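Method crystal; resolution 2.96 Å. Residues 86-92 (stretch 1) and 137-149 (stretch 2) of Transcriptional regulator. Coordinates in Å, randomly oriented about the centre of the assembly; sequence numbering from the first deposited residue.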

# COMPACT_ATOMS: atom_id res chain seq x y z
N ALA A 86 22.31 8.83 -9.43
CA ALA A 86 22.27 9.90 -8.43
C ALA A 86 20.96 10.67 -8.46
O ALA A 86 20.51 11.14 -7.42
CB ALA A 86 23.42 10.86 -8.62
N LEU A 87 20.37 10.82 -9.65
CA LEU A 87 19.10 11.54 -9.82
C LEU A 87 17.97 10.71 -9.20
O LEU A 87 17.16 11.19 -8.39
CB LEU A 87 18.79 11.82 -11.30
CG LEU A 87 19.55 12.95 -11.99
CD1 LEU A 87 19.58 12.74 -13.47
CD2 LEU A 87 18.96 14.31 -11.64
N LEU A 88 17.96 9.43 -9.57
CA LEU A 88 16.93 8.53 -9.12
C LEU A 88 16.88 8.53 -7.59
O LEU A 88 15.80 8.57 -6.98
CB LEU A 88 17.22 7.14 -9.62
CG LEU A 88 15.97 6.46 -10.16
CD1 LEU A 88 15.79 6.76 -11.64
CD2 LEU A 88 16.07 4.95 -9.93
N LYS A 89 18.06 8.50 -6.96
CA LYS A 89 18.13 8.47 -5.52
C LYS A 89 17.70 9.81 -4.96
O LYS A 89 16.94 9.88 -3.99
CB LYS A 89 19.55 8.16 -5.07
CG LYS A 89 20.03 6.75 -5.42
CD LYS A 89 21.47 6.58 -4.99
CE LYS A 89 21.96 5.14 -5.06
NZ LYS A 89 23.29 4.97 -4.32
N LYS A 90 18.18 10.87 -5.58
CA LYS A 90 17.85 12.21 -5.11
C LYS A 90 16.33 12.41 -5.18
O LYS A 90 15.73 13.13 -4.38
CB LYS A 90 18.59 13.28 -5.94
CG LYS A 90 19.17 14.42 -5.09
CD LYS A 90 20.62 14.14 -4.61
CE LYS A 90 20.89 14.67 -3.17
NZ LYS A 90 21.24 16.14 -3.09
N TYR A 91 15.72 11.73 -6.15
CA TYR A 91 14.28 11.78 -6.34
C TYR A 91 13.55 11.10 -5.21
O TYR A 91 12.58 11.62 -4.66
CB TYR A 91 13.91 11.09 -7.68
CG TYR A 91 12.56 10.43 -7.68
CD1 TYR A 91 11.39 11.17 -7.55
CD2 TYR A 91 12.46 9.07 -7.82
CE1 TYR A 91 10.15 10.57 -7.54
CE2 TYR A 91 11.24 8.44 -7.82
CZ TYR A 91 10.07 9.19 -7.68
OH TYR A 91 8.83 8.54 -7.68
N VAL A 92 14.00 9.89 -4.91
CA VAL A 92 13.39 9.15 -3.84
C VAL A 92 13.41 10.01 -2.56
O VAL A 92 12.37 10.13 -1.90
CB VAL A 92 14.09 7.82 -3.56
CG1 VAL A 92 13.30 7.05 -2.54
CG2 VAL A 92 14.20 7.00 -4.80
N GLY A 137 11.70 9.61 -17.41
CA GLY A 137 12.66 10.51 -18.04
C GLY A 137 14.04 10.27 -17.52
O GLY A 137 15.02 10.33 -18.25
N ILE A 138 14.13 9.97 -16.23
CA ILE A 138 15.41 9.61 -15.63
C ILE A 138 15.85 8.25 -16.17
O ILE A 138 17.00 8.06 -16.56
CB ILE A 138 15.37 9.60 -14.11
CG1 ILE A 138 14.73 10.91 -13.58
CG2 ILE A 138 16.77 9.45 -13.61
CD1 ILE A 138 14.70 11.12 -12.07
N ILE A 139 14.92 7.31 -16.23
CA ILE A 139 15.22 6.02 -16.82
C ILE A 139 15.75 6.24 -18.23
O ILE A 139 16.79 5.70 -18.63
CB ILE A 139 13.99 5.06 -16.77
CG1 ILE A 139 13.75 4.67 -15.29
CG2 ILE A 139 14.19 3.84 -17.67
CD1 ILE A 139 12.50 3.82 -14.99
N GLN A 140 15.06 7.08 -18.99
CA GLN A 140 15.46 7.34 -20.37
C GLN A 140 16.89 7.89 -20.48
O GLN A 140 17.64 7.49 -21.35
CB GLN A 140 14.48 8.34 -21.01
CG GLN A 140 14.78 8.68 -22.43
CD GLN A 140 14.62 7.49 -23.29
OE1 GLN A 140 15.60 6.89 -23.73
NE2 GLN A 140 13.37 7.09 -23.51
N TYR A 141 17.25 8.82 -19.60
CA TYR A 141 18.61 9.37 -19.56
C TYR A 141 19.60 8.27 -19.20
O TYR A 141 20.60 8.10 -19.87
CB TYR A 141 18.67 10.52 -18.55
CG TYR A 141 20.03 11.16 -18.35
CD1 TYR A 141 21.01 11.13 -19.37
CD2 TYR A 141 20.32 11.85 -17.18
CE1 TYR A 141 22.23 11.73 -19.19
CE2 TYR A 141 21.54 12.45 -17.00
CZ TYR A 141 22.48 12.38 -18.00
OH TYR A 141 23.69 12.97 -17.81
N GLY A 142 19.29 7.50 -18.17
CA GLY A 142 20.04 6.29 -17.85
C GLY A 142 20.25 5.36 -19.05
O GLY A 142 21.36 4.88 -19.28
N ILE A 143 19.17 5.08 -19.78
CA ILE A 143 19.24 4.24 -20.97
C ILE A 143 20.26 4.84 -21.89
O ILE A 143 21.26 4.19 -22.18
CB ILE A 143 17.88 4.10 -21.72
CG1 ILE A 143 16.93 3.12 -21.00
CG2 ILE A 143 18.08 3.65 -23.16
CD1 ILE A 143 15.52 3.05 -21.61
N THR A 144 20.05 6.09 -22.31
CA THR A 144 20.96 6.71 -23.31
C THR A 144 22.36 6.89 -22.73
O THR A 144 23.34 6.50 -23.35
CB THR A 144 20.42 8.07 -23.82
OG1 THR A 144 20.61 9.09 -22.82
CG2 THR A 144 18.92 7.97 -24.22
N THR A 145 22.44 7.44 -21.53
CA THR A 145 23.68 7.49 -20.77
C THR A 145 24.31 6.09 -20.58
O THR A 145 25.48 5.97 -20.21
CB THR A 145 23.43 8.14 -19.39
OG1 THR A 145 24.63 8.77 -18.92
CG2 THR A 145 22.97 7.11 -18.39
N LYS A 146 23.50 5.06 -20.80
CA LYS A 146 23.91 3.64 -20.81
C LYS A 146 24.17 3.09 -19.40
O LYS A 146 24.84 2.07 -19.25
CB LYS A 146 25.09 3.39 -21.76
CG LYS A 146 24.74 3.57 -23.25
CD LYS A 146 25.93 3.34 -24.18
CE LYS A 146 25.52 3.51 -25.63
NZ LYS A 146 26.67 3.31 -26.55
N GLU A 147 23.59 3.73 -18.39
CA GLU A 147 23.66 3.22 -17.02
C GLU A 147 22.59 2.14 -16.82
O GLU A 147 22.80 1.16 -16.12
CB GLU A 147 23.46 4.35 -16.01
CG GLU A 147 24.55 5.41 -16.01
CD GLU A 147 24.14 6.67 -15.26
OE1 GLU A 147 23.76 6.57 -14.07
OE2 GLU A 147 24.17 7.77 -15.85
N PHE A 148 21.43 2.35 -17.44
CA PHE A 148 20.34 1.41 -17.33
C PHE A 148 20.13 0.71 -18.66
O PHE A 148 20.26 1.32 -19.71
CB PHE A 148 19.03 2.11 -16.94
CG PHE A 148 19.15 3.13 -15.80
CD1 PHE A 148 20.01 2.95 -14.74
CD2 PHE A 148 18.31 4.24 -15.78
CE1 PHE A 148 20.08 3.88 -13.71
CE2 PHE A 148 18.38 5.17 -14.75
CZ PHE A 148 19.26 4.99 -13.71
N LYS A 149 19.77 -0.57 -18.60
CA LYS A 149 19.41 -1.34 -19.79
C LYS A 149 18.01 -0.94 -20.29
O LYS A 149 17.14 -0.62 -19.46
CB LYS A 149 19.41 -2.83 -19.44
CG LYS A 149 20.78 -3.40 -19.12
CD LYS A 149 20.73 -4.90 -18.75
CE LYS A 149 22.10 -5.41 -18.46
NZ LYS A 149 21.98 -6.81 -18.10

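The two helices run nearly antiparallel, their directions 163° apart and their axes 10.1 Å apart at closest approach, and no hydrogen bond joins them. What holds this contact together is apolar packing. Gly137 opens the second stretch without taking part, although its carbonyl accepts the helical bond from Tyr141 N.

Ile138 is the centre of the contact. Its CA-to-CB bond points toward the first helix, and the branched side chain meets three residues there. Its CG2 lies 3.9 Å from Leu87 CB and 3.5 Å from Leu88 CD1, while its CD1 reaches 4.5 Å from Tyr91 CB. Branching at CB suits the position by giving a broad apolar side chain: Ile138 CD1 also lies 4.2 Å from Leu87 CB. Leu88 starts out sideways, but the end of its side chain comes nearer, which brings CD1 against the isoleucine. Ile139, pointing away, makes no comparable contact.

One turn after Ile138, Tyr141 again points toward the first helix. Leu87 CD1 sits 3.9 Å from Tyr141 CD2, at the edge of the ring and near its plane. The ring edge of a tyrosine suits this exposed position: it offers a leucine methyl an apolar surface while its hydroxyl remains further out.

Gly142 is still helical, and Phe148 returns to pack against it. An ideal CB here would come within 1.9 Å of Phe148 CD2, so the absence of a side chain leaves room for that ring. Lys146 then leaves the helix with a positive phi of 74°, in a Schellman motif that turns the chain. After this turn, buried Phe148 points toward the first helix, and its CE2 lies 4.3 Å from Leu88 CD1. A large aromatic side chain suits the place, since it extends the apolar surface begun by Ile138 to the same leucine methyl.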